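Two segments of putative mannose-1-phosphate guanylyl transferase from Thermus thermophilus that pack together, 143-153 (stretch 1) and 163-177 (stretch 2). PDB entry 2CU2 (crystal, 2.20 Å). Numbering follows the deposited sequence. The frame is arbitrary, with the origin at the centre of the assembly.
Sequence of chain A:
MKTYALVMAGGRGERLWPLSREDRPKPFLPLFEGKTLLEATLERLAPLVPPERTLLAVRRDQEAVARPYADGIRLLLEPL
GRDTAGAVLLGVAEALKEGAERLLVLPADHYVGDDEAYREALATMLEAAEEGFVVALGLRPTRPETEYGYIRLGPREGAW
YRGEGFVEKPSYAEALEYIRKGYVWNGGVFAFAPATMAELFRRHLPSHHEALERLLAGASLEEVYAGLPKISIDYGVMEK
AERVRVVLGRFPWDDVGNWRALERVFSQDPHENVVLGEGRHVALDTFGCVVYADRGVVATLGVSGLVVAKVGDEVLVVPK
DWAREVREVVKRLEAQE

Stretch 1 143-153: RPETEYGYIRL
Stretch 2, residues 163-177: GEGFVEKPSYAEALE

Stretch 1 runs as a loop from Arg143 and enters a strand that includes Tyr150 to Leu153 and continues beyond it. Stretch 2 has strand 163-167, a turn through Lys169 and Pro170, then a helix from Tyr172. The strands are antiparallel, at 157°.

Tyr150 and Val167 form a hydrogen-bonded pair, CA to CA 5.3 Å. Tyr150 N donates to Val167 O and Val167 N to Tyr150 O, both at 3.0 Å. Ile151 faces Phe166 as a non-hydrogen-bonded pair, CA to CA 4.7 Å. A bulge follows and shifts the register by one, so Leu153 pairs with Gly163. Within it, Arg152 N donates to Gly165 O at 2.7 Å, and Glu164 N donates to Arg152 O at 2.7 Å.

Gly165 sits at phi 144°, psi 146°. A CB there would jam against the preceding carbonyl and lie 1.7 Å from Arg152 NH1. The bare glycine leaves that space to the arginine. Arg152 is m, t, t with chi4 79°. Its guanidinium has Gly165 CA at its edge and Val167 CG1 over one face, with Arg152 NH2 to Val167 CG1 at 3.6 Å.

Ile151 (m, t) and Phe166 (chi1 -79°, chi2 81°) share one face of the sheet. Both are apolar and in van der Waals contact: Ile151 CD1 is 3.5 Å from Phe166 CE2, and Ile151 CG2 lies over the ring face. Tyr150 and Val167 (chi1 -68°) share the other face, with Tyr150 CB 3.3 Å from Val167 CG2.

The Tyr150 ring, at chi1 -69° and chi2 65°, extends to meet Pro170 and Ala175. Its CE1 is 3.8 Å from Pro170 CD, and its OH is 3.9 Å from Ala175 CB. The hydroxyl donates to Glu145 O at 2.6 Å, tying the ring to its own loop.

Pro144, C-gamma endo, points toward the helix. Its apolar ring packs on the helix side chains: Pro144 CB lies 3.8 Å from Ala175 CB and 3.9 Å from CD2 of Leu176 (m, t). Tyr172 (chi1 -174°, chi2 92°) presents a ring face to Pro144 CB; Pro144 CG is 3.4 Å from Tyr172 CE1. Thr146 is p, with CG2 3.5 Å from Tyr172 N.

Glu147 (m, m) starts away from stretch 2, but its end comes nearer. Its carboxylate and the Lys169 ammonium are oppositely charged and form a salt bridge, with Lys169 NZ donating to Glu147 OE1 at 2.6 Å. Lys169 has chi1 7°, chi2 t, chi3 -111° and chi4 131°. Lys169 CA also approaches Tyr148 O at 3.1 Å, a CA-H...O contact.

Ser171, chi1 p, caps the helix: Glu174 N donates to Ser171 OG at 3.2 Å. In return, Ser171 N donates to Glu174 OE2 at 3.2 Å.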

# COMPACT_ATOMS: atom_id res chain seq x y z
N ARG A 143 4.49 27.16 -12.82
CA ARG A 143 3.15 27.06 -12.24
C ARG A 143 3.03 28.05 -11.08
O ARG A 143 4.03 28.43 -10.46
CB ARG A 143 2.90 25.65 -11.72
CG ARG A 143 3.82 25.28 -10.57
CD ARG A 143 3.54 23.89 -9.99
NE ARG A 143 4.33 23.69 -8.78
CZ ARG A 143 5.65 23.51 -8.76
NH1 ARG A 143 6.35 23.49 -9.90
NH2 ARG A 143 6.28 23.36 -7.60
N PRO A 144 1.79 28.47 -10.75
CA PRO A 144 1.56 29.41 -9.66
C PRO A 144 1.75 28.71 -8.31
O PRO A 144 0.79 28.54 -7.56
CB PRO A 144 0.10 29.84 -9.86
CG PRO A 144 -0.58 28.65 -10.55
CD PRO A 144 0.52 28.05 -11.36
N GLU A 145 2.98 28.31 -8.01
CA GLU A 145 3.28 27.62 -6.76
C GLU A 145 3.11 28.58 -5.59
O GLU A 145 3.69 29.66 -5.56
CB GLU A 145 4.71 27.07 -6.78
CG GLU A 145 5.07 26.26 -5.55
CD GLU A 145 4.03 25.21 -5.23
OE1 GLU A 145 3.90 24.24 -6.02
OE2 GLU A 145 3.35 25.34 -4.20
N THR A 146 2.30 28.17 -4.61
CA THR A 146 2.02 29.00 -3.44
C THR A 146 2.97 28.76 -2.26
O THR A 146 2.99 29.55 -1.32
CB THR A 146 0.58 28.78 -2.94
OG1 THR A 146 0.45 27.43 -2.47
CG2 THR A 146 -0.41 29.00 -4.08
N GLU A 147 3.76 27.69 -2.32
CA GLU A 147 4.68 27.39 -1.22
C GLU A 147 6.08 27.93 -1.42
O GLU A 147 6.93 27.81 -0.53
CB GLU A 147 4.74 25.88 -0.99
CG GLU A 147 3.49 25.30 -0.36
CD GLU A 147 3.10 26.05 0.91
OE1 GLU A 147 3.95 26.20 1.81
OE2 GLU A 147 1.94 26.48 1.00
N TYR A 148 6.34 28.52 -2.58
CA TYR A 148 7.67 29.07 -2.84
C TYR A 148 7.72 30.56 -2.59
O TYR A 148 6.69 31.25 -2.51
CB TYR A 148 8.08 28.84 -4.30
CG TYR A 148 8.25 27.41 -4.72
CD1 TYR A 148 8.27 26.38 -3.78
CD2 TYR A 148 8.46 27.09 -6.06
CE1 TYR A 148 8.48 25.05 -4.17
CE2 TYR A 148 8.67 25.77 -6.46
CZ TYR A 148 8.68 24.76 -5.51
OH TYR A 148 8.90 23.46 -5.90
N GLY A 149 8.94 31.06 -2.46
CA GLY A 149 9.15 32.48 -2.31
C GLY A 149 9.47 32.93 -3.72
O GLY A 149 9.95 32.14 -4.53
N TYR A 150 9.20 34.19 -4.03
CA TYR A 150 9.48 34.74 -5.35
C TYR A 150 10.41 35.94 -5.22
O TYR A 150 10.58 36.48 -4.13
CB TYR A 150 8.18 35.18 -6.04
CG TYR A 150 7.27 34.04 -6.44
CD1 TYR A 150 6.68 33.21 -5.48
CD2 TYR A 150 6.98 33.78 -7.79
CE1 TYR A 150 5.84 32.17 -5.85
CE2 TYR A 150 6.14 32.74 -8.17
CZ TYR A 150 5.58 31.94 -7.19
OH TYR A 150 4.78 30.89 -7.55
N ILE A 151 11.01 36.34 -6.34
CA ILE A 151 11.91 37.48 -6.37
C ILE A 151 11.54 38.44 -7.50
O ILE A 151 11.26 38.01 -8.62
CB ILE A 151 13.37 37.05 -6.60
CG1 ILE A 151 13.80 36.03 -5.54
CG2 ILE A 151 14.27 38.27 -6.55
CD1 ILE A 151 15.19 35.46 -5.79
N ARG A 152 11.54 39.74 -7.21
CA ARG A 152 11.23 40.76 -8.21
C ARG A 152 12.51 41.06 -8.95
O ARG A 152 13.54 41.30 -8.32
CB ARG A 152 10.76 42.07 -7.56
CG ARG A 152 9.57 41.99 -6.65
CD ARG A 152 9.03 43.41 -6.41
NE ARG A 152 8.01 43.46 -5.37
CZ ARG A 152 8.27 43.45 -4.06
NH1 ARG A 152 9.52 43.39 -3.63
NH2 ARG A 152 7.27 43.50 -3.19
N LEU A 153 12.46 41.07 -10.27
CA LEU A 153 13.65 41.36 -11.05
C LEU A 153 13.67 42.76 -11.63
O LEU A 153 12.66 43.25 -12.14
CB LEU A 153 13.79 40.36 -12.20
CG LEU A 153 13.94 38.88 -11.88
CD1 LEU A 153 14.15 38.13 -13.19
CD2 LEU A 153 15.11 38.65 -10.92
N GLY A 163 18.36 42.38 -8.30
CA GLY A 163 17.27 41.99 -7.41
C GLY A 163 16.48 43.22 -6.96
O GLY A 163 17.03 44.25 -6.60
N GLU A 164 15.15 43.10 -7.02
CA GLU A 164 14.33 44.26 -6.70
C GLU A 164 13.23 43.94 -5.68
O GLU A 164 12.24 44.66 -5.56
CB GLU A 164 13.71 44.79 -7.99
CG GLU A 164 14.61 45.81 -8.68
CD GLU A 164 13.77 46.71 -9.57
OE1 GLU A 164 12.56 46.72 -9.42
OE2 GLU A 164 14.35 47.40 -10.41
N GLY A 165 13.40 42.83 -4.94
CA GLY A 165 12.43 42.54 -3.87
C GLY A 165 12.17 41.04 -3.71
O GLY A 165 12.23 40.27 -4.66
N PHE A 166 11.93 40.69 -2.43
CA PHE A 166 11.64 39.32 -2.05
C PHE A 166 10.25 39.21 -1.43
O PHE A 166 9.90 39.91 -0.49
CB PHE A 166 12.70 38.86 -1.04
CG PHE A 166 13.97 38.50 -1.76
CD1 PHE A 166 14.85 39.50 -2.14
CD2 PHE A 166 14.29 37.16 -1.96
CE1 PHE A 166 16.06 39.16 -2.73
CE2 PHE A 166 15.51 36.83 -2.54
CZ PHE A 166 16.40 37.83 -2.92
N VAL A 167 9.44 38.31 -2.02
CA VAL A 167 8.10 38.10 -1.49
C VAL A 167 7.92 36.67 -1.00
O VAL A 167 8.33 35.70 -1.64
CB VAL A 167 7.09 38.40 -2.61
CG1 VAL A 167 7.10 39.89 -2.94
CG2 VAL A 167 7.45 37.61 -3.86
N GLU A 168 7.34 36.54 0.20
CA GLU A 168 7.08 35.21 0.74
C GLU A 168 5.93 34.53 -0.01
O GLU A 168 5.24 35.13 -0.83
CB GLU A 168 6.77 35.34 2.23
CG GLU A 168 7.93 34.85 3.10
CD GLU A 168 7.95 35.61 4.40
OE1 GLU A 168 8.90 35.45 5.16
OE2 GLU A 168 7.01 36.36 4.66
N LYS A 169 5.76 33.23 0.28
CA LYS A 169 4.75 32.45 -0.43
C LYS A 169 3.40 33.17 -0.46
O LYS A 169 2.85 33.57 0.56
CB LYS A 169 4.63 31.10 0.27
CG LYS A 169 5.45 31.05 1.56
CD LYS A 169 5.56 29.64 2.12
CE LYS A 169 4.78 29.46 3.43
NZ LYS A 169 3.95 28.26 3.35
N PRO A 170 2.88 33.36 -1.69
CA PRO A 170 1.63 34.06 -1.90
C PRO A 170 0.44 33.11 -1.97
O PRO A 170 0.56 31.90 -1.80
CB PRO A 170 1.78 34.76 -3.25
CG PRO A 170 2.54 33.73 -4.08
CD PRO A 170 3.44 32.99 -2.97
N SER A 171 -0.74 33.70 -2.20
CA SER A 171 -1.92 32.88 -2.43
C SER A 171 -1.97 32.41 -3.88
O SER A 171 -1.15 32.77 -4.71
CB SER A 171 -3.15 33.74 -2.13
OG SER A 171 -3.36 34.65 -3.21
N TYR A 172 -2.91 31.50 -4.24
CA TYR A 172 -2.91 31.01 -5.62
C TYR A 172 -3.00 32.17 -6.63
O TYR A 172 -2.23 32.28 -7.57
CB TYR A 172 -4.04 29.99 -5.83
CG TYR A 172 -3.97 29.38 -7.20
CD1 TYR A 172 -3.25 28.20 -7.41
CD2 TYR A 172 -4.69 29.93 -8.26
CE1 TYR A 172 -3.25 27.58 -8.66
CE2 TYR A 172 -4.68 29.33 -9.51
CZ TYR A 172 -3.95 28.17 -9.72
OH TYR A 172 -3.93 27.56 -10.96
N ALA A 173 -4.01 33.04 -6.40
CA ALA A 173 -4.22 34.15 -7.34
C ALA A 173 -3.04 35.13 -7.35
O ALA A 173 -2.69 35.72 -8.36
CB ALA A 173 -5.50 34.88 -6.93
N GLU A 174 -2.45 35.33 -6.16
CA GLU A 174 -1.31 36.25 -6.08
C GLU A 174 -0.09 35.70 -6.82
O GLU A 174 0.70 36.42 -7.42
CB GLU A 174 -0.99 36.51 -4.60
CG GLU A 174 -1.94 37.55 -4.00
CD GLU A 174 -1.80 37.61 -2.49
OE1 GLU A 174 -2.53 38.37 -1.87
OE2 GLU A 174 -0.96 36.91 -1.94
N ALA A 175 0.07 34.36 -6.76
CA ALA A 175 1.18 33.74 -7.48
C ALA A 175 1.06 33.97 -8.99
O ALA A 175 2.03 34.22 -9.69
CB ALA A 175 1.18 32.24 -7.18
N LEU A 176 -0.19 33.84 -9.49
CA LEU A 176 -0.44 34.10 -10.91
C LEU A 176 -0.00 35.52 -11.29
O LEU A 176 0.56 35.77 -12.35
CB LEU A 176 -1.95 33.98 -11.18
CG LEU A 176 -2.47 32.55 -11.32
CD1 LEU A 176 -3.99 32.51 -11.42
CD2 LEU A 176 -1.98 31.80 -12.56
N GLU A 177 -0.35 36.48 -10.41
CA GLU A 177 0.02 37.88 -10.68
C GLU A 177 1.54 38.07 -10.67
O GLU A 177 2.10 38.83 -11.45
CB GLU A 177 -0.61 38.79 -9.61
CG GLU A 177 -1.99 39.34 -9.99
CD GLU A 177 -1.87 40.28 -11.18
OE1 GLU A 177 -2.66 40.15 -12.10
OE2 GLU A 177 -1.03 41.18 -11.15